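Local coordinates for protein inositol monophosphatase (Zymomonas mobilis, PDB 4N81) that probably hydrolyses phosphate monoesters such as inositol monophosphates, with magnesium as the likely cofactor, at residues D22-F27 against N119-Q124; D151-A156 against H197-V202; Y188-L193 against G239-A244. All blocks are in the same frame, centred on the assembly; numbering follows the deposited sequence.

Contact 1 (D22-F27 against N119-Q124)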
loop_
_atom_site.group_PDB
_atom_site.type_symbol
_atom_site.label_atom_id
_atom_site.label_comp_id
_atom_site.label_asym_id
_atom_site.label_seq_id
_atom_site.Cartn_x
_atom_site.Cartn_y
_atom_site.Cartn_z
ATOM N N ASP A 22 -7.088 -7.406 18.632
ATOM C CA ASP A 22 -8.150 -6.680 19.332
ATOM C C ASP A 22 -7.599 -5.470 20.045
ATOM O O ASP A 22 -8.319 -4.497 20.260
ATOM C CB ASP A 22 -8.876 -7.561 20.351
ATOM C CG ASP A 22 -9.652 -8.690 19.682
ATOM O OD1 ASP A 22 -9.937 -9.715 20.342
ATOM O OD2 ASP A 22 -9.965 -8.538 18.481
ATOM N N ILE A 23 -6.339 -5.529 20.461
ATOM C CA ILE A 23 -5.794 -4.319 21.096
ATOM C C ILE A 23 -5.460 -3.197 20.095
ATOM O O ILE A 23 -5.697 -2.012 20.352
ATOM C CB ILE A 23 -4.549 -4.698 21.887
ATOM C CG1 ILE A 23 -4.973 -5.467 23.131
ATOM C CG2 ILE A 23 -3.702 -3.467 22.218
ATOM C CD1 ILE A 23 -3.853 -6.324 23.718
ATOM N N ILE A 24 -4.901 -3.594 18.956
ATOM C CA ILE A 24 -4.402 -2.661 17.930
ATOM C C ILE A 24 -5.527 -1.991 17.138
ATOM O O ILE A 24 -5.479 -0.796 16.879
ATOM C CB ILE A 24 -3.478 -3.405 16.933
ATOM C CG1 ILE A 24 -2.179 -3.860 17.638
ATOM C CG2 ILE A 24 -3.180 -2.526 15.679
ATOM C CD1 ILE A 24 -1.321 -4.925 16.784
ATOM N N ARG A 25 -6.574 -2.743 16.826
ATOM C CA ARG A 25 -7.618 -2.235 15.913
ATOM C C ARG A 25 -8.224 -0.861 16.297
ATOM O O ARG A 25 -8.316 0.031 15.447
ATOM C CB ARG A 25 -8.723 -3.290 15.767
ATOM C CG ARG A 25 -9.785 -3.020 14.713
ATOM C CD ARG A 25 -10.809 -4.212 14.650
ATOM N NE ARG A 25 -10.176 -5.438 14.140
ATOM C CZ ARG A 25 -9.925 -6.518 14.890
ATOM N NH1 ARG A 25 -9.343 -7.613 14.343
ATOM N NH2 ARG A 25 -10.267 -6.512 16.176
ATOM N N PRO A 26 -8.589 -0.659 17.579
ATOM C CA PRO A 26 -9.216 0.615 17.941
ATOM C C PRO A 26 -8.312 1.825 17.626
ATOM O O PRO A 26 -8.824 2.949 17.609
ATOM C CB PRO A 26 -9.441 0.495 19.462
ATOM C CG PRO A 26 -9.516 -0.964 19.707
ATOM C CD PRO A 26 -8.609 -1.616 18.704
ATOM N N PHE A 27 -6.985 1.637 17.588
ATOM C CA PHE A 27 -6.061 2.762 17.368
ATOM C C PHE A 27 -5.852 3.089 15.896
ATOM O O PHE A 27 -5.268 4.094 15.583
ATOM C CB PHE A 27 -4.699 2.475 17.991
ATOM C CG PHE A 27 -4.751 2.387 19.496
ATOM C CD1 PHE A 27 -4.746 1.150 20.143
ATOM C CD2 PHE A 27 -4.882 3.538 20.249
ATOM C CE1 PHE A 27 -4.814 1.070 21.520
ATOM C CE2 PHE A 27 -4.954 3.471 21.649
ATOM C CZ PHE A 27 -4.915 2.223 22.275
ATOM N N ASN A 119 -0.385 -11.270 10.573
ATOM C CA ASN A 119 -1.808 -11.006 10.686
ATOM C C ASN A 119 -2.122 -9.557 10.424
ATOM O O ASN A 119 -1.594 -8.687 11.119
ATOM C CB ASN A 119 -2.325 -11.356 12.086
ATOM C CG ASN A 119 -3.861 -11.262 12.169
ATOM O OD1 ASN A 119 -4.554 -11.996 11.489
ATOM N ND2 ASN A 119 -4.379 -10.332 12.983
ATOM N N GLN A 120 -3.029 -9.307 9.480
ATOM C CA GLN A 120 -3.458 -7.932 9.196
ATOM C C GLN A 120 -4.783 -7.835 9.908
ATOM O O GLN A 120 -5.781 -8.428 9.470
ATOM C CB GLN A 120 -3.664 -7.798 7.655
ATOM C CG GLN A 120 -3.348 -6.346 7.160
ATOM C CD GLN A 120 -4.109 -5.301 7.973
ATOM O OE1 GLN A 120 -5.332 -5.370 8.095
ATOM N NE2 GLN A 120 -3.395 -4.352 8.538
ATOM N N PRO A 121 -4.820 -7.066 11.028
ATOM C CA PRO A 121 -6.014 -7.126 11.881
ATOM C C PRO A 121 -7.158 -6.261 11.389
ATOM O O PRO A 121 -8.262 -6.390 11.932
ATOM C CB PRO A 121 -5.508 -6.634 13.235
ATOM C CG PRO A 121 -4.313 -5.693 12.868
ATOM C CD PRO A 121 -3.674 -6.400 11.687
ATOM N N ILE A 122 -6.916 -5.378 10.403
ATOM C CA ILE A 122 -8.019 -4.530 9.932
ATOM C C ILE A 122 -8.840 -5.312 8.909
ATOM O O ILE A 122 -10.067 -5.405 9.011
ATOM C CB ILE A 122 -7.476 -3.205 9.289
ATOM C CG1 ILE A 122 -6.503 -2.515 10.271
ATOM C CG2 ILE A 122 -8.659 -2.250 8.886
ATOM C CD1 ILE A 122 -7.070 -2.307 11.709
ATOM N N HIS A 123 -8.161 -5.896 7.932
ATOM C CA HIS A 123 -8.874 -6.705 6.910
ATOM C C HIS A 123 -8.980 -8.180 7.162
ATOM O O HIS A 123 -9.579 -8.912 6.368
ATOM C CB HIS A 123 -8.393 -6.325 5.516
ATOM C CG HIS A 123 -8.761 -4.901 5.206
ATOM N ND1 HIS A 123 -7.852 -3.964 4.760
ATOM C CD2 HIS A 123 -9.937 -4.241 5.394
ATOM C CE1 HIS A 123 -8.466 -2.797 4.638
ATOM N NE2 HIS A 123 -9.722 -2.931 5.038
ATOM N N GLN A 124 -8.446 -8.603 8.301
ATOM C CA GLN A 124 -8.513 -10.016 8.708
ATOM C C GLN A 124 -7.889 -10.928 7.647
ATOM O O GLN A 124 -8.551 -11.793 7.074
ATOM C CB GLN A 124 -9.960 -10.445 8.979
ATOM C CG GLN A 124 -10.769 -9.399 9.683
ATOM C CD GLN A 124 -10.536 -9.438 11.132
ATOM O OE1 GLN A 124 -9.385 -9.435 11.587
ATOM N NE2 GLN A 124 -11.625 -9.514 11.900
HETATM O O HOH W 1 -11.265 -4.746 11.342
#
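The guanidinium of Arg25 meets Pro121 and Gln124 at its edge. The ring of His123 carries Ile122 CG2 over one face, offset toward the rim. NE and NH1 of Arg25 grip one atom, the carbonyl O of Pro121, side-on. NH1 is 2.9 Å from Pro121 O, in the carbonyl plane on a lone pair. NE is 3.1 Å from Pro121 O, tilted 33° from that plane. NH1 also gives a weak bond to Gln124 OE1 at 3.3 Å, and the amide and guanidinium planes are 70° apart. On the side away from Pro121 O, NH2 forms an in-plane salt bridge with Asp22 OD2 at 3.1 Å. These bonds fix the group's rotation. A water accepts weakly from Arg25 NE and donates to Ile122 O.

Farther back along the chain, Arg25 CG lies 4.1 Å from Ile122 CD1, and the two side chains run alongside in opposite senses. Ile24 CG2 packs loosely on Pro121 CG. His123 CB points away from segment 22-27, and its ring stacks on His123 of the second subunit. Arg25 thus ties the 3-10 turn that follows helix 7-24 to the turn joining antiparallel strands 112-120 and 125-130, a beta hairpin of the inositol monophosphatase fold.

Contact 2 (D151-A156 against H197-V202)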
loop_
_atom_site.group_PDB
_atom_site.type_symbol
_atom_site.label_atom_id
_atom_site.label_comp_id
_atom_site.label_asym_id
_atom_site.label_seq_id
_atom_site.Cartn_x
_atom_site.Cartn_y
_atom_site.Cartn_z
ATOM N N ASP A 151 13.163 -9.989 -16.318
ATOM C CA ASP A 151 12.418 -9.013 -17.107
ATOM C C ASP A 151 10.908 -9.300 -17.116
ATOM O O ASP A 151 10.134 -8.545 -17.703
ATOM C CB ASP A 151 13.007 -8.793 -18.510
ATOM C CG ASP A 151 12.989 -10.046 -19.383
ATOM O OD1 ASP A 151 12.400 -11.082 -19.014
ATOM O OD2 ASP A 151 13.588 -9.987 -20.476
ATOM N N HIS A 152 10.497 -10.420 -16.513
ATOM C CA HIS A 152 9.075 -10.691 -16.250
ATOM C C HIS A 152 8.664 -10.538 -14.803
ATOM O O HIS A 152 7.460 -10.672 -14.443
ATOM C CB HIS A 152 8.676 -12.098 -16.733
ATOM C CG HIS A 152 8.675 -12.238 -18.222
ATOM N ND1 HIS A 152 7.635 -11.806 -19.013
ATOM C CD2 HIS A 152 9.609 -12.735 -19.061
ATOM C CE1 HIS A 152 7.939 -12.023 -20.282
ATOM N NE2 HIS A 152 9.122 -12.613 -20.336
ATOM N N ALA A 153 9.642 -10.265 -13.944
ATOM C CA ALA A 153 9.388 -10.303 -12.507
ATOM C C ALA A 153 8.842 -8.966 -11.939
ATOM O O ALA A 153 9.264 -7.883 -12.350
ATOM C CB ALA A 153 10.666 -10.689 -11.757
ATOM N N LEU A 154 7.930 -9.085 -10.977
ATOM C CA LEU A 154 7.520 -7.946 -10.165
ATOM C C LEU A 154 8.320 -7.946 -8.869
ATOM O O LEU A 154 8.333 -8.936 -8.161
ATOM C CB LEU A 154 6.044 -8.068 -9.819
ATOM C CG LEU A 154 5.426 -6.986 -8.962
ATOM C CD1 LEU A 154 5.736 -5.643 -9.556
ATOM C CD2 LEU A 154 3.891 -7.188 -9.058
ATOM N N LEU A 155 9.005 -6.821 -8.606
ATOM C CA LEU A 155 9.913 -6.670 -7.474
ATOM C C LEU A 155 9.201 -5.719 -6.497
ATOM O O LEU A 155 8.541 -4.801 -6.938
ATOM C CB LEU A 155 11.186 -5.952 -7.954
ATOM C CG LEU A 155 12.239 -5.464 -6.924
ATOM C CD1 LEU A 155 12.840 -6.655 -6.133
ATOM C CD2 LEU A 155 13.353 -4.694 -7.715
ATOM N N ALA A 156 9.372 -5.900 -5.201
ATOM C CA ALA A 156 8.805 -4.940 -4.257
ATOM C C ALA A 156 9.866 -4.614 -3.242
ATOM O O ALA A 156 10.760 -5.445 -2.936
ATOM C CB ALA A 156 7.577 -5.581 -3.495
ATOM N N HIS A 197 1.535 -13.229 -5.981
ATOM C CA HIS A 197 1.282 -11.943 -6.687
ATOM C C HIS A 197 2.503 -11.046 -6.781
ATOM O O HIS A 197 2.423 -9.952 -7.341
ATOM C CB HIS A 197 0.173 -11.168 -5.937
ATOM C CG HIS A 197 -1.074 -11.967 -5.743
ATOM N ND1 HIS A 197 -1.768 -12.521 -6.801
ATOM C CD2 HIS A 197 -1.759 -12.292 -4.626
ATOM C CE1 HIS A 197 -2.820 -13.177 -6.335
ATOM N NE2 HIS A 197 -2.845 -13.042 -5.015
ATOM N N CYS A 198 3.663 -11.526 -6.285
ATOM C CA CYS A 198 4.871 -10.715 -6.322
ATOM C C CYS A 198 6.009 -11.728 -6.598
ATOM O O CYS A 198 5.871 -12.857 -6.139
ATOM C CB CYS A 198 5.084 -10.092 -4.865
ATOM S SG CYS A 198 6.396 -9.014 -4.872
ATOM N N ASP A 199 7.113 -11.373 -7.290
ATOM C CA ASP A 199 8.149 -12.409 -7.540
ATOM C C ASP A 199 9.398 -12.260 -6.715
ATOM O O ASP A 199 10.068 -13.255 -6.443
ATOM C CB ASP A 199 8.561 -12.393 -9.025
ATOM C CG ASP A 199 7.346 -12.631 -9.943
ATOM O OD1 ASP A 199 6.890 -11.696 -10.624
ATOM O OD2 ASP A 199 6.775 -13.745 -9.858
ATOM N N LEU A 200 9.745 -11.016 -6.371
ATOM C CA LEU A 200 10.965 -10.761 -5.583
ATOM C C LEU A 200 10.673 -9.676 -4.558
ATOM O O LEU A 200 9.946 -8.727 -4.849
ATOM C CB LEU A 200 12.081 -10.220 -6.532
ATOM C CG LEU A 200 12.627 -11.281 -7.503
ATOM C CD1 LEU A 200 13.485 -10.612 -8.635
ATOM C CD2 LEU A 200 13.497 -12.312 -6.791
ATOM N N VAL A 201 11.247 -9.813 -3.362
ATOM C CA VAL A 201 11.304 -8.695 -2.453
ATOM C C VAL A 201 12.774 -8.595 -2.023
ATOM O O VAL A 201 13.375 -9.599 -1.679
ATOM C CB VAL A 201 10.461 -8.982 -1.197
ATOM C CG1 VAL A 201 10.511 -7.742 -0.246
ATOM C CG2 VAL A 201 9.004 -9.298 -1.561
ATOM N N VAL A 202 13.323 -7.389 -2.020
ATOM C CA VAL A 202 14.715 -7.186 -1.603
ATOM C C VAL A 202 14.717 -6.021 -0.633
ATOM O O VAL A 202 14.257 -4.926 -0.986
ATOM C CB VAL A 202 15.629 -6.840 -2.823
ATOM C CG1 VAL A 202 17.061 -6.431 -2.345
ATOM C CG2 VAL A 202 15.683 -8.052 -3.772
HETATM O O HOH W 2 5.918 -12.581 -13.049
#
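Strands 154-156 and 200-202 run parallel, with Leu155 paired to Leu200 and Ala156 to Val201. Their axes come within 4.7 Å at an angle of 28°. Leu154 O accepts from the backbone N of both Asp199 and Leu200. Ala156 N bonds to Leu200 O at 2.9 Å, and Val202 N returns a weak bond to Ala156 O.

Asp199 extends the ladder. Its OD1 takes the N-H of Leu154 at 2.8 Å on the anti lone pair, and the bond is nearly straight at 174°. A water bridges OD1 to His152 O, and OD2 forms a salt bridge with Arg145. The buried carboxylate is held on both oxygens, and the positive charge nearby probably keeps it ionised.

On one face of the sheet, Leu155 CD1 lies 3.7 Å from Leu200 CB and 4.0 Å from Val202 CG2. On the other, Ala156 CB meets Cys198 SG at 3.9 Å. Helix 187-194, between the two strands in the chain, covers that second face. Strand 180-183, also between them in the chain, flanks 154-157 on its other side in the sheet. With it the pair makes the three parallel strands of the mixed five-stranded sheet in the alpha/beta half of the inositol monophosphatase fold.

Contact 3 (Y188-L193 against G239-A244)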
loop_
_atom_site.group_PDB
_atom_site.type_symbol
_atom_site.label_atom_id
_atom_site.label_comp_id
_atom_site.label_asym_id
_atom_site.label_seq_id
_atom_site.Cartn_x
_atom_site.Cartn_y
_atom_site.Cartn_z
ATOM N N TYR A 188 3.839 -6.982 4.285
ATOM C CA TYR A 188 2.741 -7.308 3.400
ATOM C C TYR A 188 3.290 -7.809 2.059
ATOM O O TYR A 188 2.673 -8.694 1.430
ATOM C CB TYR A 188 1.849 -6.068 3.142
ATOM C CG TYR A 188 0.429 -6.494 2.800
ATOM C CD1 TYR A 188 -0.535 -6.671 3.809
ATOM C CD2 TYR A 188 0.046 -6.700 1.487
ATOM C CE1 TYR A 188 -1.863 -7.032 3.506
ATOM C CE2 TYR A 188 -1.257 -7.096 1.190
ATOM C CZ TYR A 188 -2.190 -7.288 2.182
ATOM O OH TYR A 188 -3.500 -7.644 1.834
ATOM N N ASN A 189 4.438 -7.288 1.630
ATOM C CA ASN A 189 4.890 -7.755 0.293
ATOM C C ASN A 189 5.314 -9.208 0.308
ATOM O O ASN A 189 5.197 -9.917 -0.701
ATOM C CB ASN A 189 6.040 -6.894 -0.225
ATOM C CG ASN A 189 5.573 -5.477 -0.520
ATOM O OD1 ASN A 189 4.572 -5.279 -1.195
ATOM N ND2 ASN A 189 6.296 -4.503 -0.006
ATOM N N TYR A 190 5.770 -9.679 1.474
ATOM C CA TYR A 190 6.163 -11.078 1.578
ATOM C C TYR A 190 4.904 -11.927 1.603
ATOM O O TYR A 190 4.886 -13.042 1.054
ATOM C CB TYR A 190 7.006 -11.318 2.839
ATOM C CG TYR A 190 8.320 -10.485 2.858
ATOM C CD1 TYR A 190 8.314 -9.144 3.319
ATOM C CD2 TYR A 190 9.523 -11.025 2.403
ATOM C CE1 TYR A 190 9.477 -8.392 3.356
ATOM C CE2 TYR A 190 10.678 -10.300 2.443
ATOM C CZ TYR A 190 10.657 -8.978 2.918
ATOM O OH TYR A 190 11.837 -8.258 2.930
ATOM N N GLY A 191 3.833 -11.370 2.190
ATOM C CA GLY A 191 2.594 -12.125 2.129
ATOM C C GLY A 191 2.120 -12.171 0.669
ATOM O O GLY A 191 1.652 -13.254 0.211
ATOM N N LEU A 192 2.301 -11.072 -0.072
ATOM C CA LEU A 192 1.761 -11.123 -1.467
ATOM C C LEU A 192 2.642 -12.061 -2.273
ATOM O O LEU A 192 2.153 -12.770 -3.235
ATOM C CB LEU A 192 1.806 -9.691 -2.107
ATOM C CG LEU A 192 0.703 -8.775 -1.545
ATOM C CD1 LEU A 192 0.960 -7.316 -2.039
ATOM C CD2 LEU A 192 -0.716 -9.311 -2.001
ATOM N N LEU A 193 3.924 -12.087 -1.908
ATOM C CA LEU A 193 4.810 -12.986 -2.689
ATOM C C LEU A 193 4.414 -14.453 -2.396
ATOM O O LEU A 193 4.394 -15.279 -3.347
ATOM C CB LEU A 193 6.305 -12.709 -2.332
ATOM C CG LEU A 193 7.339 -13.670 -3.000
ATOM C CD1 LEU A 193 8.720 -12.917 -3.134
ATOM C CD2 LEU A 193 7.606 -14.932 -2.163
ATOM N N GLY A 239 20.091 -8.336 8.450
ATOM C CA GLY A 239 18.803 -7.832 7.936
ATOM C C GLY A 239 18.783 -7.440 6.479
ATOM O O GLY A 239 17.948 -6.621 6.050
ATOM N N GLU A 240 19.772 -7.928 5.728
ATOM C CA GLU A 240 19.704 -7.919 4.264
ATOM C C GLU A 240 18.916 -9.180 3.909
ATOM O O GLU A 240 19.324 -10.276 4.307
ATOM C CB GLU A 240 21.137 -8.021 3.695
ATOM C CG GLU A 240 21.832 -6.667 3.856
ATOM C CD GLU A 240 23.333 -6.673 3.514
ATOM O OE1 GLU A 240 23.911 -7.743 3.177
ATOM O OE2 GLU A 240 23.910 -5.568 3.593
ATOM N N VAL A 241 17.839 -9.025 3.139
ATOM C CA VAL A 241 17.022 -10.177 2.812
ATOM C C VAL A 241 16.681 -10.147 1.346
ATOM O O VAL A 241 16.526 -9.070 0.748
ATOM C CB VAL A 241 15.676 -10.244 3.659
ATOM C CG1 VAL A 241 15.969 -10.238 5.183
ATOM C CG2 VAL A 241 14.794 -9.097 3.364
ATOM N N ILE A 242 16.531 -11.347 0.781
ATOM C CA ILE A 242 15.915 -11.486 -0.550
ATOM C C ILE A 242 14.915 -12.634 -0.464
ATOM O O ILE A 242 15.236 -13.695 0.119
ATOM C CB ILE A 242 16.949 -11.718 -1.664
ATOM C CG1 ILE A 242 16.252 -11.936 -3.005
ATOM C CG2 ILE A 242 17.929 -12.944 -1.295
ATOM C CD1 ILE A 242 17.215 -11.796 -4.190
ATOM N N ALA A 243 13.701 -12.384 -0.964
ATOM C CA ALA A 243 12.686 -13.428 -1.043
ATOM C C ALA A 243 12.338 -13.573 -2.530
ATOM O O ALA A 243 12.237 -12.548 -3.223
ATOM C CB ALA A 243 11.428 -13.009 -0.196
ATOM N N ALA A 244 12.195 -14.811 -3.006
ATOM C CA ALA A 244 11.800 -15.065 -4.385
ATOM C C ALA A 244 10.676 -16.089 -4.373
ATOM O O ALA A 244 10.739 -17.039 -3.580
ATOM C CB ALA A 244 12.986 -15.641 -5.169
#
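Tyr190 CG is anti to its carbonyl carbon (chi1 -60°), and the ring reaches from the helix toward Val241 and Ala243. Val241 holds CG2 between its own N and carbonyl carbon, and this methyl is the one that meets the tyrosine.

Val241 CG2 sits at the ring edge, near its plane. It is 3.1 Å from Tyr190 OH, a tight approach, and 4.2 Å from Tyr190 CZ. Ala243 CB comes obliquely to the ring, 3.8 Å from Tyr190 CD2. Leu193 lays both methyls against the backbone of Ala243 and Ala244. Its CD1 is 3.5 Å from Ala243 O and 4.0 Å from Ala243 CB, while Leu193 CD2 touches the carbonyl group of Ala244.

No hydrogen bond crosses between the two segments. The buried hydroxyl of Tyr190 is hydrogen-bonded to Glu203 OE1, on the neighbouring strand 200-203. An alanine at Tyr190 would probably open a gap beside Val241 and Ala243 and leave Glu203 OE1 without its hydroxyl partner.

The side chain of Tyr190 lies about 6 Å from that of Asp89, a predicted magnesium ligand. Segment 188-193 of helix 187-194 runs at 27° to strand 241-244, and the helix covers one face of the sheet. Val201 of strand 200-203 and Met225 of strand 224-226 also touch the tyrosine. Ile242 points away from the helix, to the other face, where it packs on helix 250-257.

How the contacts relate
Contact 1 comes first in the chain and closes before the others open. Contacts 2 and 3 alternate in sequence, in the order 151-156, 188-193, 197-202, 239-244. Their centres are 9 Å apart. Strands 200-203 and 241-244 are neighbours in the five-stranded sheet, probably bonded from Ala243 N to Val201 O. Contact 1 lies 22 Å from contact 3 and 27 Å from contact 2, centre to centre, beside the seven-stranded sheet. Gln120 of contact 1 packs on Tyr188 of contact 3, consistent with helix 187-194 lying between the two sheets. The helix thus probably helps join them beside the predicted magnesium site. All three contacts reach the second subunit.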